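Local coordinates for putative NADH Oxidase (Clostridium acetobutylicum, PDB 3E10), which binds flavin mononucleotide as a member of the nitroreductase family and probably acts as an FMN-dependent oxidoreductase, perhaps on NADH, at the flavin mononucleotide site and the interface of chains A and B. Numbering follows the deposited sequence. Chains: chain A/B, Putative NADH Oxidase.

Contact 1 is a flavin pocket built from both chains, and contact 2 is a patch of the same two-fold A/B interface, about 23 Å away between the centres of their C-alpha atoms. The same positions serve in both: in contact 1 A:Arg9 and A:Arg157 bind phosphate beside B:Asn39, and in contact 2, with the chains exchanged, B:Arg157 meets A:Asn39 and B:Arg9 lies near A:Gln33. Contact 2 thus belongs to the surroundings of the second flavin site. Cofactor binding and dimer formation therefore draw on the same loops, as expected of nitroreductases, whose active sites lie at the dimer interface.

Contact 1: the flavin mononucleotide site. Residues chain A 8-10, 12, 63, 112-115, 122, 157; chain B 35-37, 39, 88, 91-92. With FMN (flavin mononucleotide), chain C.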
# COMPACT_ATOMS: atom_id res chain seq x y z
N ARG A 8 5.19 -4.58 -12.11
CA ARG A 8 4.47 -5.45 -11.19
C ARG A 8 3.08 -5.77 -11.71
O ARG A 8 2.27 -4.86 -11.98
CB ARG A 8 4.35 -4.77 -9.83
CG ARG A 8 3.54 -5.57 -8.80
CD ARG A 8 2.62 -4.69 -7.94
NE ARG A 8 1.68 -3.89 -8.73
CZ ARG A 8 0.56 -4.36 -9.28
NH1 ARG A 8 0.23 -5.64 -9.16
NH2 ARG A 8 -0.23 -3.50 -9.96
N ARG A 9 2.78 -7.07 -11.84
CA ARG A 9 1.46 -7.54 -12.29
C ARG A 9 0.92 -8.58 -11.34
O ARG A 9 1.69 -9.28 -10.68
CB ARG A 9 1.53 -8.17 -13.70
CG ARG A 9 1.90 -7.20 -14.82
CD ARG A 9 0.71 -6.45 -15.45
NE ARG A 9 0.13 -5.44 -14.56
CZ ARG A 9 0.64 -4.22 -14.34
NH1 ARG A 9 1.74 -3.79 -14.94
NH2 ARG A 9 0.02 -3.40 -13.50
N SER A 10 -0.40 -8.74 -11.31
CA SER A 10 -0.98 -9.87 -10.60
C SER A 10 -0.74 -11.13 -11.41
O SER A 10 -1.27 -11.22 -12.52
CB SER A 10 -2.47 -9.68 -10.38
OG SER A 10 -2.70 -8.68 -9.39
N ARG A 12 -0.94 -15.30 -11.30
CA ARG A 12 -1.79 -16.29 -10.64
C ARG A 12 -1.47 -17.73 -11.06
O ARG A 12 -2.23 -18.64 -10.73
CB ARG A 12 -3.25 -15.99 -10.96
CG ARG A 12 -3.70 -14.57 -10.55
CD ARG A 12 -5.20 -14.37 -10.79
NE ARG A 12 -5.65 -13.08 -10.28
CZ ARG A 12 -5.51 -11.93 -10.91
NH1 ARG A 12 -4.95 -11.85 -12.11
NH2 ARG A 12 -5.97 -10.82 -10.34
N TYR A 63 -11.92 -16.46 -4.89
CA TYR A 63 -11.00 -15.79 -5.79
C TYR A 63 -9.53 -16.09 -5.48
O TYR A 63 -8.64 -15.29 -5.76
CB TYR A 63 -11.28 -14.30 -5.75
CG TYR A 63 -12.69 -14.01 -6.13
CD1 TYR A 63 -13.04 -13.91 -7.47
CD2 TYR A 63 -13.67 -13.88 -5.17
CE1 TYR A 63 -14.38 -13.66 -7.84
CE2 TYR A 63 -14.99 -13.62 -5.52
CZ TYR A 63 -15.32 -13.53 -6.85
OH TYR A 63 -16.63 -13.28 -7.20
N VAL A 112 0.24 -12.42 -6.37
CA VAL A 112 -1.04 -11.74 -6.39
C VAL A 112 -1.55 -11.59 -4.98
O VAL A 112 -1.45 -12.50 -4.14
CB VAL A 112 -2.08 -12.51 -7.27
CG1 VAL A 112 -2.30 -13.96 -6.78
CG2 VAL A 112 -3.43 -11.75 -7.39
N TRP A 113 -2.15 -10.43 -4.74
CA TRP A 113 -2.85 -10.10 -3.50
C TRP A 113 -4.23 -10.71 -3.55
O TRP A 113 -5.03 -10.41 -4.47
CB TRP A 113 -2.95 -8.58 -3.44
CG TRP A 113 -3.61 -7.91 -2.28
CD1 TRP A 113 -4.59 -8.37 -1.44
CD2 TRP A 113 -3.34 -6.57 -1.90
NE1 TRP A 113 -4.95 -7.36 -0.55
CE2 TRP A 113 -4.18 -6.26 -0.80
CE3 TRP A 113 -2.45 -5.59 -2.37
CZ2 TRP A 113 -4.17 -5.01 -0.20
CZ3 TRP A 113 -2.45 -4.37 -1.76
CH2 TRP A 113 -3.31 -4.09 -0.69
N LEU A 114 -4.53 -11.54 -2.55
CA LEU A 114 -5.81 -12.20 -2.44
C LEU A 114 -6.56 -11.60 -1.25
O LEU A 114 -6.20 -11.83 -0.09
CB LEU A 114 -5.64 -13.73 -2.28
CG LEU A 114 -4.79 -14.38 -3.37
CD1 LEU A 114 -4.55 -15.86 -2.98
CD2 LEU A 114 -5.43 -14.26 -4.76
N GLY A 115 -7.54 -10.76 -1.55
CA GLY A 115 -8.23 -9.97 -0.52
C GLY A 115 -8.93 -10.84 0.49
O GLY A 115 -9.48 -11.88 0.14
N ARG A 122 -14.47 -14.64 4.47
CA ARG A 122 -13.04 -14.85 4.26
C ARG A 122 -12.23 -14.75 5.55
O ARG A 122 -11.34 -15.58 5.81
CB ARG A 122 -12.51 -13.85 3.23
CG ARG A 122 -13.21 -13.96 1.90
CD ARG A 122 -12.60 -13.06 0.88
NE ARG A 122 -13.44 -12.97 -0.29
CZ ARG A 122 -13.17 -12.20 -1.32
NH1 ARG A 122 -12.06 -11.50 -1.39
NH2 ARG A 122 -14.04 -12.15 -2.32
N ARG A 157 -1.55 2.23 -17.09
CA ARG A 157 -2.84 2.50 -16.49
C ARG A 157 -3.05 4.02 -16.30
O ARG A 157 -4.07 4.46 -15.75
CB ARG A 157 -2.89 1.83 -15.11
CG ARG A 157 -2.82 0.29 -15.11
CD ARG A 157 -4.23 -0.28 -15.08
NE ARG A 157 -4.24 -1.72 -15.31
CZ ARG A 157 -3.87 -2.63 -14.41
NH1 ARG A 157 -3.43 -2.27 -13.21
NH2 ARG A 157 -3.91 -3.91 -14.74
N PRO B 35 -2.10 -1.97 -7.69
CA PRO B 35 -3.14 -2.96 -7.79
C PRO B 35 -4.42 -2.39 -7.18
O PRO B 35 -4.39 -1.45 -6.38
CB PRO B 35 -2.61 -4.13 -6.97
CG PRO B 35 -1.79 -3.47 -5.92
CD PRO B 35 -1.09 -2.33 -6.66
N SER B 36 -5.57 -2.97 -7.54
CA SER B 36 -6.84 -2.55 -6.96
C SER B 36 -7.84 -3.68 -7.05
O SER B 36 -7.82 -4.46 -8.00
CB SER B 36 -7.38 -1.27 -7.60
OG SER B 36 -7.70 -1.39 -8.98
N ALA B 37 -8.66 -3.81 -6.03
CA ALA B 37 -9.66 -4.89 -5.99
C ALA B 37 -10.54 -4.80 -7.22
O ALA B 37 -11.05 -3.73 -7.57
CB ALA B 37 -10.48 -4.81 -4.70
N ASN B 39 -9.68 -4.64 -10.19
CA ASN B 39 -9.12 -3.65 -11.07
C ASN B 39 -10.00 -2.38 -11.15
O ASN B 39 -10.10 -1.74 -12.21
CB ASN B 39 -8.92 -4.21 -12.49
CG ASN B 39 -8.03 -3.35 -13.36
OD1 ASN B 39 -7.11 -2.67 -12.89
ND2 ASN B 39 -8.30 -3.36 -14.67
N MSE B 88 -13.20 -2.75 -0.26
CA MSE B 88 -11.73 -2.73 -0.24
C MSE B 88 -11.10 -1.44 -0.76
O MSE B 88 -9.91 -1.40 -0.95
CB MSE B 88 -11.17 -3.95 -0.97
CG MSE B 88 -11.30 -5.23 -0.16
SE MSE B 88 -11.05 -6.79 -1.23
CE MSE B 88 -11.71 -8.06 0.04
N GLN B 91 -7.85 -0.07 0.74
CA GLN B 91 -6.66 -0.87 0.46
C GLN B 91 -6.06 -0.48 -0.88
O GLN B 91 -4.84 -0.32 -0.99
CB GLN B 91 -7.02 -2.36 0.51
CG GLN B 91 -7.50 -2.78 1.91
CD GLN B 91 -7.94 -4.23 1.99
OE1 GLN B 91 -7.40 -5.09 1.29
NE2 GLN B 91 -8.96 -4.50 2.83
N ASP B 92 -6.92 -0.33 -1.88
CA ASP B 92 -6.48 0.15 -3.18
C ASP B 92 -5.72 1.48 -3.02
O ASP B 92 -4.68 1.68 -3.63
CB ASP B 92 -7.68 0.46 -4.07
CG ASP B 92 -8.58 -0.72 -4.36
OD1 ASP B 92 -8.21 -1.88 -4.06
OD2 ASP B 92 -9.67 -0.44 -4.97
N1 FMN C . -6.88 -10.86 -7.35
C2 FMN C . -7.46 -12.10 -7.24
O2 FMN C . -7.26 -12.96 -8.11
N3 FMN C . -8.20 -12.45 -6.14
C4 FMN C . -8.52 -11.55 -5.15
O4 FMN C . -9.17 -11.92 -4.15
C4A FMN C . -7.91 -10.28 -5.23
N5 FMN C . -8.12 -9.35 -4.25
C5A FMN C . -7.52 -8.11 -4.31
C6 FMN C . -7.72 -7.18 -3.30
C7 FMN C . -7.12 -5.94 -3.31
C7M FMN C . -7.36 -4.98 -2.17
C8 FMN C . -6.28 -5.61 -4.37
C8M FMN C . -5.44 -4.36 -4.26
C9 FMN C . -6.07 -6.54 -5.40
C9A FMN C . -6.68 -7.79 -5.38
N10 FMN C . -6.52 -8.70 -6.43
C10 FMN C . -7.10 -9.95 -6.33
C1' FMN C . -5.65 -8.37 -7.61
C2' FMN C . -6.40 -7.44 -8.58
O2' FMN C . -7.39 -8.15 -9.31
C3' FMN C . -5.40 -6.77 -9.51
O3' FMN C . -4.56 -5.91 -8.72
C4' FMN C . -6.07 -5.96 -10.65
O4' FMN C . -6.78 -6.78 -11.54
C5' FMN C . -5.04 -5.14 -11.42
O5' FMN C . -4.12 -5.98 -12.10
P FMN C . -2.56 -5.82 -11.75
O1P FMN C . -2.36 -6.25 -10.30
O2P FMN C . -1.85 -6.74 -12.72
O3P FMN C . -2.16 -4.36 -11.97
O HOH W 1 -9.42 -13.72 -2.08
O HOH W 2 -5.38 -8.88 -12.64
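In this nitroreductase-family pocket the isoalloxazine of FMN lies between A:Trp113 and B:Ala37, one from each chain. A:Trp113, its CG anti to the backbone N (chi1 -180°), stacks its five-membered ring on the flavin's dimethylbenzene ring, with centroids 4.1 Å apart and planes within 10°; methyl C8M sits over the rim of the indole. B:Ala37 CA covers the opposite face, its backbone N held by B:Asp92 OD1. B:Gln91 crosses the indole obliquely, its amide nearly parallel to it.

At the pyrimidine end A:Arg12, extended from CG to NE, turns its guanidinium side-on: NE meets the carbonyl FMN O2 at 2.7 Å and NH2 meets FMN N1 at 3.1 Å, both in plane. This positive charge could stabilise an anionic reduced flavin. FMN N3 donates to the backbone O of A:Tyr63 at 2.9 Å, along a carbonyl lone pair, although that residue is poorly ordered. Backbone A:Gly115 N bonds O4 and lies 3.1 Å from FMN N5, the redox-active nitrogen, to which it can also donate.

Three arginines converge on the phosphate. A:Arg8, bent at chi2 and chi3, grips it end-on, NH1 to O1P and NH2 to O3P, while B:Pro35 CD packs on one guanidinium face, crossing at about a right angle. A:Arg9 comes side-on, NE to O2P and NH2 to O3P. A:Arg157 NH1 reaches FMN O3P at 2.7 Å, so FMN O3P accepts from A:Arg8 NH2, A:Arg9 NH2 and A:Arg157 NH1. B:Asn39 OD1 meets A:Arg157 tip to tip, 3.6 Å above the centre of the guanidinium. A:Ser10 adds OG to FMN O1P at 2.6 Å and its backbone N to O2P.

Contact 2: the interface of chains A and B. Residues chain A 32-34, 39, 41; chain B 6, 9, 154-159.
Direct hydrogen bonding between the chains in this dimer patch centres on one amide. A:Gln33, with CG anti to its carbonyl carbon and the chain folded at chi2 (-58°), presents both ends of its carboxamide to the backbone of B:Ile155 and B:Arg157. A:Gln33 OE1 accepts from B:Arg157 N at 2.9 Å, nearly straight (168° at H) and on a lone pair in the carbonyl plane. A:Gln33 NE2 donates to B:Ile155 O at 2.8 Å, close to its own amide plane but approaching from above the plane of the receiving carbonyl. The paired bonds fix the rotation of the amide and read main chain rather than side chain.

Water carries further polar links. Water 3 joins B:Arg157 NH1, at the edge of the guanidinium, to the backbone oxygens of A:Met32 and A:Ala34, while waters 4 and 5 both connect A:Gln41 NE2 to B:Arg157 O.

Packing completes the patch. B:Arg157, bent at chi2, runs along chain A: A:Gln41 crosses it at about a right angle, its CD 3.7 Å from B:Arg157 CD, and A:Asn39 caps the guanidinium as the two-fold twin of the pair at the flavin phosphate. This stacked amide oxygen may favour the positive charge electrostatically. The edge of B:Phe154 faces A:Gln33, CE1 3.8 Å from CD, with ring and amide planes 62° apart. Selenomethionine A:Met32 bends at chi3 and crosses B:Phe158 obliquely, its CE 3.8 Å from the ring's CE1, while its SE lies 3.5 Å from B:Asp159 N.

Within B, B:Asp156 OD1 accepts from B:Phe158 N, bracing the turn around B:Arg157. Chain A contributes the end of helix 21-32, the loop after it, the 3-10 helix at 37-39 and A:Gln41 just beyond; chain B brings chiefly loop 154-159, which follows strand 136-145, with B:Asn6 of helix 4-7 beside it.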
# COMPACT_ATOMS: atom_id res chain seq x y z
N MSE A 32 8.07 -5.37 6.10
CA MSE A 32 8.29 -4.73 7.40
C MSE A 32 8.95 -3.36 7.30
O MSE A 32 9.03 -2.67 8.30
CB MSE A 32 9.01 -5.67 8.35
CG MSE A 32 8.18 -6.87 8.63
SE MSE A 32 8.81 -7.94 10.15
CE MSE A 32 8.94 -9.59 9.22
N GLN A 33 9.35 -2.96 6.09
CA GLN A 33 9.79 -1.59 5.86
C GLN A 33 8.66 -0.65 5.48
O GLN A 33 8.90 0.54 5.23
CB GLN A 33 10.84 -1.52 4.75
CG GLN A 33 12.16 -2.19 5.11
CD GLN A 33 12.78 -1.59 6.34
OE1 GLN A 33 13.02 -2.31 7.33
NE2 GLN A 33 13.06 -0.28 6.31
N ALA A 34 7.43 -1.15 5.38
CA ALA A 34 6.28 -0.26 5.07
C ALA A 34 6.07 0.82 6.12
O ALA A 34 6.41 0.64 7.29
CB ALA A 34 5.01 -1.09 4.95
N ASN A 39 3.89 4.69 13.46
CA ASN A 39 4.94 3.66 13.45
C ASN A 39 4.53 2.41 14.25
O ASN A 39 5.36 1.74 14.86
CB ASN A 39 6.27 4.22 14.00
CG ASN A 39 7.48 3.33 13.65
OD1 ASN A 39 7.48 2.64 12.64
ND2 ASN A 39 8.51 3.35 14.51
N GLN A 41 3.48 -0.57 13.33
CA GLN A 41 4.01 -1.83 12.81
C GLN A 41 3.20 -3.04 13.31
O GLN A 41 3.72 -3.88 14.04
CB GLN A 41 5.48 -2.00 13.20
CG GLN A 41 6.40 -0.90 12.69
CD GLN A 41 7.73 -0.93 13.40
OE1 GLN A 41 8.10 0.04 14.10
NE2 GLN A 41 8.43 -2.04 13.33
N ASN B 6 13.91 -0.18 1.15
CA ASN B 6 14.62 -0.02 2.41
C ASN B 6 14.82 1.43 2.84
O ASN B 6 14.86 1.73 4.04
CB ASN B 6 16.01 -0.65 2.33
CG ASN B 6 15.99 -2.15 2.50
OD1 ASN B 6 15.05 -2.72 3.02
ND2 ASN B 6 17.05 -2.80 2.07
N ARG B 9 11.67 6.93 3.62
CA ARG B 9 11.37 7.39 4.97
C ARG B 9 10.26 8.44 4.93
O ARG B 9 10.08 9.13 3.92
CB ARG B 9 12.61 8.02 5.65
CG ARG B 9 13.77 7.06 5.90
CD ARG B 9 13.69 6.30 7.19
NE ARG B 9 12.59 5.34 7.27
CZ ARG B 9 12.66 4.10 6.79
NH1 ARG B 9 13.74 3.65 6.16
NH2 ARG B 9 11.62 3.30 6.93
N PHE B 154 18.17 3.88 5.38
CA PHE B 154 17.68 2.59 5.85
C PHE B 154 17.60 2.59 7.37
O PHE B 154 18.63 2.64 8.05
CB PHE B 154 18.61 1.49 5.34
CG PHE B 154 18.23 0.08 5.75
CD1 PHE B 154 16.93 -0.36 5.74
CD2 PHE B 154 19.22 -0.83 6.06
CE1 PHE B 154 16.59 -1.65 6.07
CE2 PHE B 154 18.89 -2.13 6.40
CZ PHE B 154 17.57 -2.54 6.39
N ILE B 155 16.37 2.55 7.89
CA ILE B 155 16.10 2.22 9.30
C ILE B 155 15.55 0.79 9.23
O ILE B 155 14.51 0.54 8.62
CB ILE B 155 15.09 3.17 9.97
CG1 ILE B 155 15.66 4.59 10.03
CG2 ILE B 155 14.71 2.65 11.32
CD1 ILE B 155 14.68 5.63 10.59
N ASP B 156 16.27 -0.16 9.81
CA ASP B 156 15.97 -1.57 9.66
C ASP B 156 14.89 -1.95 10.66
O ASP B 156 15.13 -2.00 11.89
CB ASP B 156 17.23 -2.39 9.88
CG ASP B 156 17.05 -3.85 9.54
OD1 ASP B 156 15.93 -4.29 9.23
OD2 ASP B 156 18.08 -4.58 9.60
N ARG B 157 13.69 -2.21 10.14
CA ARG B 157 12.53 -2.53 10.97
C ARG B 157 12.24 -4.03 11.02
O ARG B 157 11.24 -4.48 11.59
CB ARG B 157 11.31 -1.80 10.45
CG ARG B 157 11.44 -0.28 10.46
CD ARG B 157 10.60 0.33 11.53
NE ARG B 157 10.86 1.77 11.64
CZ ARG B 157 10.36 2.67 10.80
NH1 ARG B 157 9.59 2.32 9.80
NH2 ARG B 157 10.65 3.95 10.95
N PHE B 158 13.12 -4.83 10.42
CA PHE B 158 12.87 -6.26 10.40
C PHE B 158 12.77 -6.82 11.82
O PHE B 158 13.59 -6.51 12.69
CB PHE B 158 14.00 -6.98 9.67
CG PHE B 158 13.78 -8.48 9.50
CD1 PHE B 158 12.74 -8.97 8.70
CD2 PHE B 158 14.66 -9.39 10.09
CE1 PHE B 158 12.59 -10.35 8.51
CE2 PHE B 158 14.49 -10.77 9.90
CZ PHE B 158 13.48 -11.25 9.12
N ASP B 159 11.81 -7.71 12.03
CA ASP B 159 11.67 -8.43 13.29
C ASP B 159 11.25 -9.87 12.97
O ASP B 159 10.12 -10.12 12.63
CB ASP B 159 10.62 -7.76 14.14
CG ASP B 159 10.43 -8.43 15.49
OD1 ASP B 159 11.07 -9.50 15.77
OD2 ASP B 159 9.62 -7.86 16.27
O HOH W 3 8.31 -0.17 9.04
O HOH W 4 8.38 -4.44 11.90
O HOH W 5 10.85 -2.86 14.14